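Local coordinates for penicillin-binding protein PbpB (Mycobacterium tuberculosis, PDB 6KGU) that builds cross-linked peptidoglycan from lipid intermediates for the mycobacterial cell wall, and is bound by penicillin and related beta-lactams, at residues 149-154 with 356-361; 194-199 with 409-414; 200-205 with 235-240; 405-410 with 425-430. All coordinates share one frame; numbering follows the deposited sequence.

Interaction 1. Residues 149-154 with 356-361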
loop_
_atom_site.group_PDB
_atom_site.type_symbol
_atom_site.label_atom_id
_atom_site.label_comp_id
_atom_site.label_asym_id
_atom_site.label_seq_id
_atom_site.Cartn_x
_atom_site.Cartn_y
_atom_site.Cartn_z
ATOM N N LEU A 149 16.861 0.480 -15.843
ATOM C CA LEU A 149 16.338 0.334 -14.490
ATOM C C LEU A 149 14.885 -0.120 -14.595
ATOM O O LEU A 149 14.334 -0.266 -15.694
ATOM C CB LEU A 149 16.491 1.633 -13.676
ATOM C CG LEU A 149 15.575 2.825 -13.991
ATOM C CD1 LEU A 149 15.801 3.960 -12.994
ATOM C CD2 LEU A 149 15.747 3.338 -15.405
ATOM N N GLY A 150 14.268 -0.365 -13.438
ATOM C CA GLY A 150 12.894 -0.824 -13.445
ATOM C C GLY A 150 12.765 -2.231 -14.020
ATOM O O GLY A 150 13.732 -2.995 -14.109
ATOM N N LEU A 151 11.535 -2.560 -14.432
ATOM C CA LEU A 151 11.282 -3.871 -15.029
ATOM C C LEU A 151 12.046 -4.060 -16.343
ATOM O O LEU A 151 12.317 -5.199 -16.738
ATOM C CB LEU A 151 9.786 -4.071 -15.271
ATOM C CG LEU A 151 8.893 -4.305 -14.045
ATOM C CD1 LEU A 151 7.478 -4.582 -14.489
ATOM C CD2 LEU A 151 9.415 -5.449 -13.183
ATOM N N GLU A 152 12.369 -2.972 -17.050
ATOM C CA GLU A 152 13.178 -3.106 -18.267
ATOM C C GLU A 152 14.501 -3.779 -17.950
ATOM O O GLU A 152 15.013 -4.584 -18.738
ATOM C CB GLU A 152 13.443 -1.737 -18.903
ATOM C CG GLU A 152 12.233 -1.026 -19.463
ATOM C CD GLU A 152 11.913 -1.428 -20.899
ATOM O OE1 GLU A 152 12.171 -2.595 -21.290
ATOM O OE2 GLU A 152 11.403 -0.565 -21.635
ATOM N N ASP A 153 15.058 -3.465 -16.786
ATOM C CA ASP A 153 16.307 -4.063 -16.345
ATOM C C ASP A 153 16.078 -5.435 -15.720
ATOM O O ASP A 153 16.672 -6.423 -16.154
ATOM C CB ASP A 153 17.003 -3.129 -15.357
ATOM C CG ASP A 153 18.296 -3.691 -14.848
ATOM O OD1 ASP A 153 19.121 -4.120 -15.674
ATOM O OD2 ASP A 153 18.497 -3.682 -13.625
ATOM N N SER A 154 15.205 -5.512 -14.709
ATOM C CA SER A 154 15.078 -6.742 -13.927
ATOM C C SER A 154 14.484 -7.876 -14.749
ATOM O O SER A 154 14.758 -9.042 -14.467
ATOM C CB SER A 154 14.228 -6.506 -12.674
ATOM O OG SER A 154 12.872 -6.230 -13.012
ATOM N N VAL A 356 6.636 -9.572 -4.972
ATOM C CA VAL A 356 5.742 -8.987 -5.980
ATOM C C VAL A 356 6.328 -9.031 -7.387
ATOM O O VAL A 356 5.581 -8.928 -8.372
ATOM C CB VAL A 356 5.386 -7.532 -5.570
ATOM C CG1 VAL A 356 6.649 -6.689 -5.459
ATOM C CG2 VAL A 356 4.410 -6.908 -6.559
ATOM N N GLY A 357 7.642 -9.190 -7.521
ATOM C CA GLY A 357 8.247 -9.185 -8.838
ATOM C C GLY A 357 8.747 -7.828 -9.286
ATOM O O GLY A 357 8.732 -7.532 -10.490
ATOM N N LEU A 358 9.164 -6.980 -8.354
ATOM C CA LEU A 358 9.692 -5.669 -8.678
ATOM C C LEU A 358 11.081 -5.520 -8.076
ATOM O O LEU A 358 11.301 -5.943 -6.938
ATOM C CB LEU A 358 8.771 -4.546 -8.139
ATOM C CG LEU A 358 7.421 -4.376 -8.855
ATOM C CD1 LEU A 358 6.445 -3.500 -8.065
ATOM C CD2 LEU A 358 7.647 -3.808 -10.244
ATOM N N PRO A 359 12.030 -4.920 -8.795
ATOM C CA PRO A 359 13.382 -4.775 -8.242
ATOM C C PRO A 359 13.415 -3.799 -7.073
ATOM O O PRO A 359 12.646 -2.838 -7.016
ATOM C CB PRO A 359 14.199 -4.243 -9.428
ATOM C CG PRO A 359 13.195 -3.543 -10.302
ATOM C CD PRO A 359 11.875 -4.263 -10.111
ATOM N N GLY A 360 14.321 -4.061 -6.128
ATOM C CA GLY A 360 14.546 -3.152 -5.018
ATOM C C GLY A 360 13.523 -3.205 -3.902
ATOM O O GLY A 360 13.455 -2.266 -3.098
ATOM N N GLU A 361 12.726 -4.272 -3.818
ATOM C CA GLU A 361 11.725 -4.364 -2.763
ATOM C C GLU A 361 12.397 -4.516 -1.398
ATOM O O GLU A 361 13.252 -5.387 -1.217
ATOM C CB GLU A 361 10.774 -5.545 -2.993
ATOM C CG GLU A 361 9.672 -5.569 -1.893
ATOM C CD GLU A 361 8.765 -6.796 -1.905
ATOM O OE1 GLU A 361 9.092 -7.800 -2.571
ATOM O OE2 GLU A 361 7.719 -6.745 -1.220
HETATM O O HOH W 1 11.490 -8.259 -11.672
#
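A type II beta turn, L358 to E361, is met here by the short helix 150-154, with L151 and S154 reaching P359, the residue at the second position of the turn. The helix belongs to the N-terminal region related to the PBP dimerisation family and the turn to the transpeptidase region, so the contact is a worked example of how two modules of one chain can be joined by a small, mostly apolar seam. L151 touches chiefly through CD2, which lies 3.8 Å from CD2 of L358, the two side chains crossing obliquely, and 3.5 Å from the carbonyl O of G357. The same branch comes within 4.1 Å of P359 CD. S154 meets the same ring through CB and OG. Its OG sits between the backbone N and the carbonyl carbon (chi1 67°), 3.6 Å from P359 CD, while S154 CB packs against P359 CG at 3.9 Å. G150 O, already used as a helix acceptor by S154 N, grazes the ring at CG. Around this seam V137 of helix 135-138 touches both leucines, and L358 also rests on I411 and M236. A single water supplies the polar link, 2.8 Å from S154 OG and donating to G357 O at 3.1 Å. Since the two segments share no direct hydrogen bond, their cohesion rests on leucine and proline carbons together with a water bridge, a joint whose polar part depends on solvent at a partly exposed edge.

Interaction 2. Residues 194-199 with 409-414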
loop_
_atom_site.group_PDB
_atom_site.type_symbol
_atom_site.label_atom_id
_atom_site.label_comp_id
_atom_site.label_asym_id
_atom_site.label_seq_id
_atom_site.Cartn_x
_atom_site.Cartn_y
_atom_site.Cartn_z
ATOM N N VAL A 194 3.118 -8.992 -19.574
ATOM C CA VAL A 194 1.782 -8.471 -19.279
ATOM C C VAL A 194 1.699 -8.168 -17.784
ATOM O O VAL A 194 1.826 -9.075 -16.956
ATOM C CB VAL A 194 0.686 -9.474 -19.683
ATOM C CG1 VAL A 194 -0.701 -8.890 -19.409
ATOM C CG2 VAL A 194 0.838 -9.915 -21.165
ATOM N N LEU A 195 1.486 -6.899 -17.430
ATOM C CA LEU A 195 1.397 -6.504 -16.029
ATOM C C LEU A 195 -0.035 -6.639 -15.510
ATOM O O LEU A 195 -1.000 -6.669 -16.276
ATOM C CB LEU A 195 1.876 -5.063 -15.838
ATOM C CG LEU A 195 3.288 -4.786 -16.378
ATOM C CD1 LEU A 195 3.691 -3.342 -16.175
ATOM C CD2 LEU A 195 4.298 -5.719 -15.701
ATOM N N THR A 196 -0.162 -6.700 -14.183
ATOM C CA THR A 196 -1.477 -6.607 -13.555
ATOM C C THR A 196 -2.047 -5.191 -13.585
ATOM O O THR A 196 -3.241 -5.023 -13.307
ATOM C CB THR A 196 -1.401 -7.094 -12.104
ATOM O OG1 THR A 196 -0.423 -6.323 -11.391
ATOM C CG2 THR A 196 -1.005 -8.565 -12.045
ATOM N N LEU A 197 -1.214 -4.180 -13.877
ATOM C CA LEU A 197 -1.664 -2.792 -13.903
ATOM C C LEU A 197 -2.831 -2.596 -14.860
ATOM O O LEU A 197 -2.906 -3.218 -15.924
ATOM C CB LEU A 197 -0.530 -1.844 -14.328
ATOM C CG LEU A 197 0.711 -1.714 -13.436
ATOM C CD1 LEU A 197 1.688 -0.671 -14.015
ATOM C CD2 LEU A 197 0.342 -1.365 -11.976
ATOM N N ASP A 198 -3.734 -1.709 -14.474
ATOM C CA ASP A 198 -4.766 -1.177 -15.348
ATOM C C ASP A 198 -4.382 0.270 -15.626
ATOM O O ASP A 198 -4.419 1.106 -14.718
ATOM C CB ASP A 198 -6.137 -1.300 -14.685
ATOM C CG ASP A 198 -7.265 -0.747 -15.539
ATOM O OD1 ASP A 198 -7.110 0.335 -16.125
ATOM O OD2 ASP A 198 -8.319 -1.401 -15.603
ATOM N N ASN A 199 -4.035 0.564 -16.884
ATOM C CA ASN A 199 -3.495 1.878 -17.226
ATOM C C ASN A 199 -4.471 2.997 -16.909
ATOM O O ASN A 199 -4.040 4.090 -16.541
ATOM C CB ASN A 199 -3.089 1.920 -18.699
ATOM C CG ASN A 199 -1.730 1.263 -18.944
ATOM O OD1 ASN A 199 -1.065 0.816 -18.001
ATOM N ND2 ASN A 199 -1.314 1.203 -20.203
ATOM N N PRO A 409 0.853 -9.826 -3.055
ATOM C CA PRO A 409 0.595 -9.081 -4.290
ATOM C C PRO A 409 1.577 -9.448 -5.385
ATOM O O PRO A 409 2.733 -9.779 -5.124
ATOM C CB PRO A 409 0.762 -7.613 -3.862
ATOM C CG PRO A 409 1.596 -7.670 -2.641
ATOM C CD PRO A 409 1.268 -8.952 -1.949
ATOM N N ARG A 410 1.102 -9.360 -6.628
ATOM C CA ARG A 410 1.906 -9.646 -7.803
ATOM C C ARG A 410 1.612 -8.584 -8.847
ATOM O O ARG A 410 0.474 -8.115 -8.965
ATOM C CB ARG A 410 1.585 -11.052 -8.392
ATOM C CG ARG A 410 1.935 -12.230 -7.482
ATOM C CD ARG A 410 3.437 -12.360 -7.386
ATOM N NE ARG A 410 3.893 -13.505 -6.600
ATOM C CZ ARG A 410 4.229 -13.465 -5.316
ATOM N NH1 ARG A 410 4.147 -12.322 -4.630
ATOM N NH2 ARG A 410 4.664 -14.572 -4.706
ATOM N N ILE A 411 2.632 -8.229 -9.622
ATOM C CA ILE A 411 2.474 -7.231 -10.667
ATOM C C ILE A 411 2.697 -7.802 -12.061
ATOM O O ILE A 411 2.318 -7.144 -13.046
ATOM C CB ILE A 411 3.394 -6.013 -10.429
ATOM C CG1 ILE A 411 2.908 -4.803 -11.264
ATOM C CG2 ILE A 411 4.832 -6.351 -10.780
ATOM C CD1 ILE A 411 3.288 -3.452 -10.674
ATOM N N ILE A 412 3.291 -8.986 -12.177
ATOM C CA ILE A 412 3.422 -9.681 -13.452
ATOM C C ILE A 412 2.216 -10.599 -13.588
ATOM O O ILE A 412 2.052 -11.529 -12.795
ATOM C CB ILE A 412 4.719 -10.491 -13.541
ATOM C CG1 ILE A 412 5.917 -9.696 -13.025
ATOM C CG2 ILE A 412 4.932 -10.934 -14.987
ATOM C CD1 ILE A 412 6.208 -8.468 -13.825
ATOM N N LYS A 413 1.370 -10.342 -14.591
ATOM C CA LYS A 413 0.216 -11.217 -14.803
ATOM C C LYS A 413 0.566 -12.416 -15.683
ATOM O O LYS A 413 0.107 -13.534 -15.421
ATOM C CB LYS A 413 -0.944 -10.437 -15.426
ATOM C CG LYS A 413 -2.271 -11.202 -15.360
ATOM C CD LYS A 413 -3.470 -10.281 -15.426
ATOM C CE LYS A 413 -4.786 -11.061 -15.325
ATOM N NZ LYS A 413 -4.854 -11.921 -14.114
ATOM N N ALA A 414 1.372 -12.207 -16.720
ATOM C CA ALA A 414 1.620 -13.242 -17.719
ATOM C C ALA A 414 2.773 -12.799 -18.612
ATOM O O ALA A 414 3.207 -11.643 -18.578
ATOM C CB ALA A 414 0.365 -13.511 -18.559
#
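V194 and the pair K413-A414 form a classic beta bulge, an instance of the way an extra residue in one strand can be accommodated without wasting its N-H. Strands 192-195 and 412-416 are antiparallel neighbours in the mixed sheet. V194 N donates to A414 O at 2.8 Å in a nearly straight bond (160°). V194 O in turn is gripped twice, by K413 N at 2.7 Å and by A414 N at 3.2 Å, the first donor lying in its carbonyl plane and the second tilted slightly from it. Past the bulge, L195 and I412 form a non-hydrogen-bonded pair. T196 N then donates to I411 O at 2.8 Å, approaching from 45° above the carbonyl plane, and L195 CA adds a CH...O contact to the same oxygen at 3.2 Å. The T196 hydroxyl lies 3.1 Å from R410 O, but its strongest polar partner is V233 O, outside the pairing. R410 NH1 is shared between P409 O and T354 O, whereas K413 extends its chain away to a salt bridge with E232. Apolar branches also meet: L195 CD2 touches I412 CD1 at 3.8 Å, and L197 CD2 touches I411 CD1 at the same separation. Across this buried junction V194, K413 N, A414, T196 N and I411 O thus answer one another, while other backbone groups bond to neighbouring parts of the chain, L195 to V22 and L197 to R24. Doubling the donors on V194 O keeps both N-H groups of the bulge satisfied.

Interaction 3. Residues 200-205 with 235-240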
loop_
_atom_site.group_PDB
_atom_site.type_symbol
_atom_site.label_atom_id
_atom_site.label_comp_id
_atom_site.label_asym_id
_atom_site.label_seq_id
_atom_site.Cartn_x
_atom_site.Cartn_y
_atom_site.Cartn_z
ATOM N N ASP A 200 -5.780 2.752 -17.025
ATOM C CA ASP A 200 -6.753 3.781 -16.677
ATOM C C ASP A 200 -6.722 4.071 -15.181
ATOM O O ASP A 200 -6.692 5.231 -14.760
ATOM C CB ASP A 200 -8.162 3.355 -17.099
ATOM C CG ASP A 200 -8.277 3.085 -18.596
ATOM O OD1 ASP A 200 -7.556 3.737 -19.392
ATOM O OD2 ASP A 200 -9.105 2.228 -18.971
ATOM N N ILE A 201 -6.742 3.026 -14.363
ATOM C CA ILE A 201 -6.639 3.227 -12.924
ATOM C C ILE A 201 -5.293 3.857 -12.576
ATOM O O ILE A 201 -5.226 4.852 -11.842
ATOM C CB ILE A 201 -6.881 1.903 -12.182
ATOM C CG1 ILE A 201 -8.302 1.407 -12.498
ATOM C CG2 ILE A 201 -6.638 2.089 -10.688
ATOM C CD1 ILE A 201 -8.651 0.002 -11.975
ATOM N N GLN A 202 -4.205 3.325 -13.149
ATOM C CA GLN A 202 -2.881 3.871 -12.868
ATOM C C GLN A 202 -2.814 5.351 -13.206
ATOM O O GLN A 202 -2.306 6.150 -12.421
ATOM C CB GLN A 202 -1.805 3.101 -13.644
ATOM C CG GLN A 202 -0.401 3.717 -13.539
ATOM C CD GLN A 202 0.275 3.379 -12.227
ATOM O OE1 GLN A 202 -0.062 2.379 -11.606
ATOM N NE2 GLN A 202 1.249 4.201 -11.806
ATOM N N PHE A 203 -3.330 5.738 -14.382
ATOM C CA PHE A 203 -3.240 7.132 -14.799
ATOM C C PHE A 203 -3.970 8.042 -13.820
ATOM O O PHE A 203 -3.457 9.103 -13.436
ATOM C CB PHE A 203 -3.802 7.307 -16.220
ATOM C CG PHE A 203 -3.671 8.712 -16.744
ATOM C CD1 PHE A 203 -2.417 9.262 -16.986
ATOM C CD2 PHE A 203 -4.791 9.481 -16.994
ATOM C CE1 PHE A 203 -2.282 10.553 -17.468
ATOM C CE2 PHE A 203 -4.665 10.776 -17.480
ATOM C CZ PHE A 203 -3.411 11.315 -17.716
ATOM N N TYR A 204 -5.176 7.645 -13.401
ATOM C CA TYR A 204 -5.932 8.481 -12.468
ATOM C C TYR A 204 -5.231 8.545 -11.114
ATOM O O TYR A 204 -5.073 9.622 -10.527
ATOM C CB TYR A 204 -7.356 7.934 -12.307
ATOM C CG TYR A 204 -8.256 8.823 -11.482
ATOM C CD1 TYR A 204 -8.905 9.913 -12.054
ATOM C CD2 TYR A 204 -8.464 8.570 -10.139
ATOM C CE1 TYR A 204 -9.728 10.748 -11.295
ATOM C CE2 TYR A 204 -9.287 9.384 -9.372
ATOM C CZ TYR A 204 -9.911 10.475 -9.956
ATOM O OH TYR A 204 -10.721 11.275 -9.178
ATOM N N VAL A 205 -4.810 7.390 -10.597
ATOM C CA VAL A 205 -4.147 7.368 -9.293
ATOM C C VAL A 205 -2.848 8.170 -9.340
ATOM O O VAL A 205 -2.561 8.954 -8.434
ATOM C CB VAL A 205 -3.917 5.914 -8.846
ATOM C CG1 VAL A 205 -3.012 5.862 -7.591
ATOM C CG2 VAL A 205 -5.282 5.239 -8.576
ATOM N N ALA A 235 -2.660 -0.496 -9.476
ATOM C CA ALA A 235 -1.992 0.792 -9.624
ATOM C C ALA A 235 -0.905 0.887 -8.564
ATOM O O ALA A 235 -1.091 0.426 -7.435
ATOM C CB ALA A 235 -2.965 1.976 -9.481
ATOM N N MET A 236 0.224 1.495 -8.931
ATOM C CA MET A 236 1.301 1.747 -7.976
ATOM C C MET A 236 1.958 3.036 -8.447
ATOM O O MET A 236 2.512 3.077 -9.551
ATOM C CB MET A 236 2.295 0.576 -7.935
ATOM C CG MET A 236 3.444 0.720 -6.947
ATOM S SD MET A 236 4.557 -0.724 -6.904
ATOM C CE MET A 236 3.642 -1.802 -5.794
ATOM N N ALA A 237 1.873 4.089 -7.647
ATOM C CA ALA A 237 2.309 5.397 -8.113
ATOM C C ALA A 237 2.994 6.188 -7.011
ATOM O O ALA A 237 2.694 6.036 -5.823
ATOM C CB ALA A 237 1.136 6.219 -8.656
ATOM N N ASN A 238 3.917 7.048 -7.432
ATOM C CA ASN A 238 4.492 8.064 -6.571
ATOM C C ASN A 238 4.455 9.387 -7.313
ATOM O O ASN A 238 4.231 9.430 -8.525
ATOM C CB ASN A 238 5.924 7.709 -6.156
ATOM C CG ASN A 238 6.709 7.122 -7.294
ATOM O OD1 ASN A 238 6.843 5.896 -7.406
ATOM N ND2 ASN A 238 7.222 7.993 -8.172
ATOM N N ASP A 239 4.652 10.473 -6.568
ATOM C CA ASP A 239 4.747 11.787 -7.184
ATOM C C ASP A 239 6.097 11.933 -7.883
ATOM O O ASP A 239 7.034 11.163 -7.641
ATOM C CB ASP A 239 4.595 12.881 -6.128
ATOM C CG ASP A 239 5.814 12.978 -5.218
ATOM O OD1 ASP A 239 6.042 12.037 -4.409
ATOM O OD2 ASP A 239 6.532 13.999 -5.304
ATOM N N ASN A 240 6.191 12.940 -8.756
ATOM C CA ASN A 240 7.478 13.379 -9.303
ATOM C C ASN A 240 8.139 12.298 -10.167
ATOM O O ASN A 240 9.370 12.198 -10.209
ATOM C CB ASN A 240 8.425 13.807 -8.172
ATOM C CG ASN A 240 9.585 14.669 -8.658
ATOM O OD1 ASN A 240 9.458 15.388 -9.651
ATOM N ND2 ASN A 240 10.722 14.598 -7.957
#
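Q202 and M236 join helix 199-216 to strand 233-238, an outer strand of the antiparallel sheet in the transpeptidase fold, whose sheet-and-helix core is shared with serine beta-lactamases. The segments run nearly parallel, their axes 7.5 Å apart at an angle of 25°, and illustrate how a helix side chain can occupy the hydrogen-bonding edge of a strand. Two polar bonds come from one amide. M236 N donates to Q202 OE1 at 2.8 Å, in the carbonyl plane on a lone pair; Q202 NE2 donates back to M236 O, also at 2.8 Å, from well above that carbonyl plane, although the acceptor stays in the plane of the glutamine amide. The bend at chi2 (79°) turns CD of Q202 to the strand. M236 O takes a further bond from N136 ND2, and Q202 NE2 gives one to Q206 OE1, so the amide is held on the helix side as well; A237 CB lies 3.7 Å from Q202 NE2. Apolar contact is made by the small side chains that point from the strand to the helix. A235 CB sits between two helix residues, 3.9 Å from I201 CG2 and 4.1 Å from V205 CB. Further along the strand, A237 CB lies 4.3 Å from V205 CG1.

Interaction 4. Residues 405-410 with 425-430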
loop_
_atom_site.group_PDB
_atom_site.type_symbol
_atom_site.label_atom_id
_atom_site.label_comp_id
_atom_site.label_asym_id
_atom_site.label_seq_id
_atom_site.Cartn_x
_atom_site.Cartn_y
_atom_site.Cartn_z
ATOM N N VAL A 405 -7.929 -14.181 4.062
ATOM C CA VAL A 405 -6.895 -14.916 3.342
ATOM C C VAL A 405 -5.996 -13.914 2.626
ATOM O O VAL A 405 -6.409 -13.271 1.653
ATOM C CB VAL A 405 -7.488 -15.931 2.361
ATOM C CG1 VAL A 405 -6.378 -16.581 1.578
ATOM C CG2 VAL A 405 -8.308 -16.973 3.123
ATOM N N ARG A 406 -4.759 -13.800 3.096
ATOM C CA ARG A 406 -3.795 -12.911 2.470
ATOM C C ARG A 406 -3.257 -13.555 1.206
ATOM O O ARG A 406 -2.858 -14.725 1.218
ATOM C CB ARG A 406 -2.654 -12.607 3.431
ATOM C CG ARG A 406 -1.703 -11.508 2.942
ATOM C CD ARG A 406 -0.836 -11.023 4.083
ATOM N NE ARG A 406 0.086 -12.034 4.600
ATOM C CZ ARG A 406 1.244 -12.371 4.031
ATOM N NH1 ARG A 406 1.638 -11.794 2.903
ATOM N NH2 ARG A 406 2.019 -13.284 4.599
ATOM N N VAL A 407 -3.266 -12.802 0.113
ATOM C CA VAL A 407 -2.693 -13.260 -1.147
ATOM C C VAL A 407 -1.557 -12.297 -1.487
ATOM O O VAL A 407 -1.811 -11.130 -1.821
ATOM C CB VAL A 407 -3.750 -13.326 -2.264
ATOM C CG1 VAL A 407 -3.132 -13.866 -3.574
ATOM C CG2 VAL A 407 -4.944 -14.207 -1.839
ATOM N N PRO A 408 -0.303 -12.737 -1.407
ATOM C CA PRO A 408 0.828 -11.841 -1.677
ATOM C C PRO A 408 0.665 -11.142 -3.016
ATOM O O PRO A 408 0.320 -11.775 -4.025
ATOM C CB PRO A 408 2.029 -12.794 -1.680
ATOM C CG PRO A 408 1.599 -13.913 -0.749
ATOM C CD PRO A 408 0.135 -14.102 -1.082
ATOM N N PRO A 409 0.853 -9.826 -3.055
ATOM C CA PRO A 409 0.595 -9.081 -4.290
ATOM C C PRO A 409 1.577 -9.448 -5.385
ATOM O O PRO A 409 2.733 -9.779 -5.124
ATOM C CB PRO A 409 0.762 -7.613 -3.862
ATOM C CG PRO A 409 1.596 -7.670 -2.641
ATOM C CD PRO A 409 1.268 -8.952 -1.949
ATOM N N ARG A 410 1.102 -9.360 -6.628
ATOM C CA ARG A 410 1.906 -9.646 -7.803
ATOM C C ARG A 410 1.612 -8.584 -8.847
ATOM O O ARG A 410 0.474 -8.115 -8.965
ATOM C CB ARG A 410 1.585 -11.052 -8.392
ATOM C CG ARG A 410 1.935 -12.230 -7.482
ATOM C CD ARG A 410 3.437 -12.360 -7.386
ATOM N NE ARG A 410 3.893 -13.505 -6.600
ATOM C CZ ARG A 410 4.229 -13.465 -5.316
ATOM N NH1 ARG A 410 4.147 -12.322 -4.630
ATOM N NH2 ARG A 410 4.664 -14.572 -4.706
ATOM N N GLU A 425 1.304 -16.070 -15.106
ATOM C CA GLU A 425 2.202 -16.200 -13.967
ATOM C C GLU A 425 1.577 -17.113 -12.913
ATOM O O GLU A 425 0.376 -17.020 -12.648
ATOM C CB GLU A 425 2.495 -14.833 -13.346
ATOM C CG GLU A 425 3.501 -14.032 -14.131
ATOM C CD GLU A 425 4.867 -14.666 -14.087
ATOM O OE1 GLU A 425 5.453 -14.711 -12.987
ATOM O OE2 GLU A 425 5.334 -15.146 -15.146
ATOM N N PRO A 426 2.361 -17.986 -12.286
ATOM C CA PRO A 426 1.809 -18.824 -11.212
ATOM C C PRO A 426 1.312 -17.969 -10.055
ATOM O O PRO A 426 1.968 -17.015 -9.635
ATOM C CB PRO A 426 2.993 -19.710 -10.801
ATOM C CG PRO A 426 4.208 -19.024 -11.322
ATOM C CD PRO A 426 3.781 -18.274 -12.548
ATOM N N ARG A 427 0.129 -18.297 -9.568
ATOM C CA ARG A 427 -0.461 -17.578 -8.450
ATOM C C ARG A 427 0.234 -17.970 -7.150
ATOM O O ARG A 427 0.565 -19.137 -6.955
ATOM C CB ARG A 427 -1.953 -17.875 -8.358
ATOM C CG ARG A 427 -2.723 -17.386 -9.575
ATOM C CD ARG A 427 -2.620 -15.869 -9.671
ATOM N NE ARG A 427 -3.218 -15.253 -8.497
ATOM C CZ ARG A 427 -2.819 -14.111 -7.946
ATOM N NH1 ARG A 427 -1.786 -13.416 -8.445
ATOM N NH2 ARG A 427 -3.457 -13.677 -6.871
ATOM N N PRO A 428 0.493 -17.018 -6.257
ATOM C CA PRO A 428 1.106 -17.374 -4.976
ATOM C C PRO A 428 0.108 -18.115 -4.100
ATOM O O PRO A 428 -1.107 -18.031 -4.287
ATOM C CB PRO A 428 1.482 -16.019 -4.373
ATOM C CG PRO A 428 0.440 -15.075 -4.926
ATOM C CD PRO A 428 0.083 -15.600 -6.307
ATOM N N ASP A 429 0.642 -18.838 -3.122
ATOM C CA ASP A 429 -0.204 -19.600 -2.215
ATOM C C ASP A 429 -0.917 -18.692 -1.212
ATOM O O ASP A 429 -0.320 -17.759 -0.664
ATOM C CB ASP A 429 0.631 -20.644 -1.479
ATOM C CG ASP A 429 0.856 -21.896 -2.316
ATOM O OD1 ASP A 429 -0.043 -22.256 -3.105
ATOM O OD2 ASP A 429 1.934 -22.512 -2.196
ATOM N N ASP A 430 -2.206 -18.989 -0.995
ATOM C CA ASP A 430 -3.024 -18.405 0.059
ATOM C C ASP A 430 -2.330 -18.473 1.413
ATOM O O ASP A 430 -1.598 -19.422 1.716
ATOM C CB ASP A 430 -4.355 -19.156 0.183
ATOM C CG ASP A 430 -5.343 -18.814 -0.911
ATOM O OD1 ASP A 430 -5.073 -17.922 -1.744
ATOM O OD2 ASP A 430 -6.419 -19.442 -0.927
HETATM O O HOH W 2 -1.367 -11.390 -6.057
#
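The ring of P428 lies against two guanidinium groups, those of R410 and of its own neighbour R427, a clear example of one proline meeting two arginines through different ring carbons. Over one face of R410 sits P428 CG, displaced to the rim of the group, and P428 CB approaches R410 NH2 at 3.5 Å. R427 has P428 CD over the centre of one face, 3.5 Å above the plane, and a water at its edge, in plane. The two guanidinium planes are turned 71° from each other. R410 reaches the ring because its chain bends at chi2 (-70°), which carries CD round. The water at the R427 edge fastens the segments together: it donates to P408 O at 2.7 Å and accepts from R427 NH1 at 3.2 Å. The other end of the R427 group is held by the protein, NH2 bonding to T230 O. Further contacts, carbon against polar atoms, follow along the two segments. P428 CG lies 3.4 Å from P408 O, and V407 CG1 approaches R427 NH2 at 3.3 Å, the two side chains at about a right angle. At the far end V405, in strand 405-406, meets D430, the residue before strand 431-432, with V405 CG1 3.5 Å from D430 CG. The four prolines P408, P409, P426 and P428 offer no backbone N-H, which limits regular pairing here. Proline carbons over the arginine faces and a bridging water join the segments instead, and the carbonyl oxygens of T230 and T354 probably ease the nearness of two positive groups.

How the interactions relate
The four contacts neighbour one another in space, and interaction 2 touches all the others. Its I411 N is 3.3 Å from V356 O of interaction 1, a probable hydrogen bond, and L195 CD2 is 3.6 Å from L151 CD1. It shares P409 and R410 with interaction 4; K413 O of interaction 2 and E425 N of interaction 4, 2.8 Å apart, form a probable hydrogen bond. L197 CD2 of interaction 2 lies 3.8 Å from Q202 OE1 of interaction 3, whose M236 SD is 3.6 Å from L358 CD1 of interaction 1. Interactions 3 and 4 do not touch, their nearest atoms about 7 Å apart. All four lie away from the aztreonam pocket and S269, the probable acylated serine.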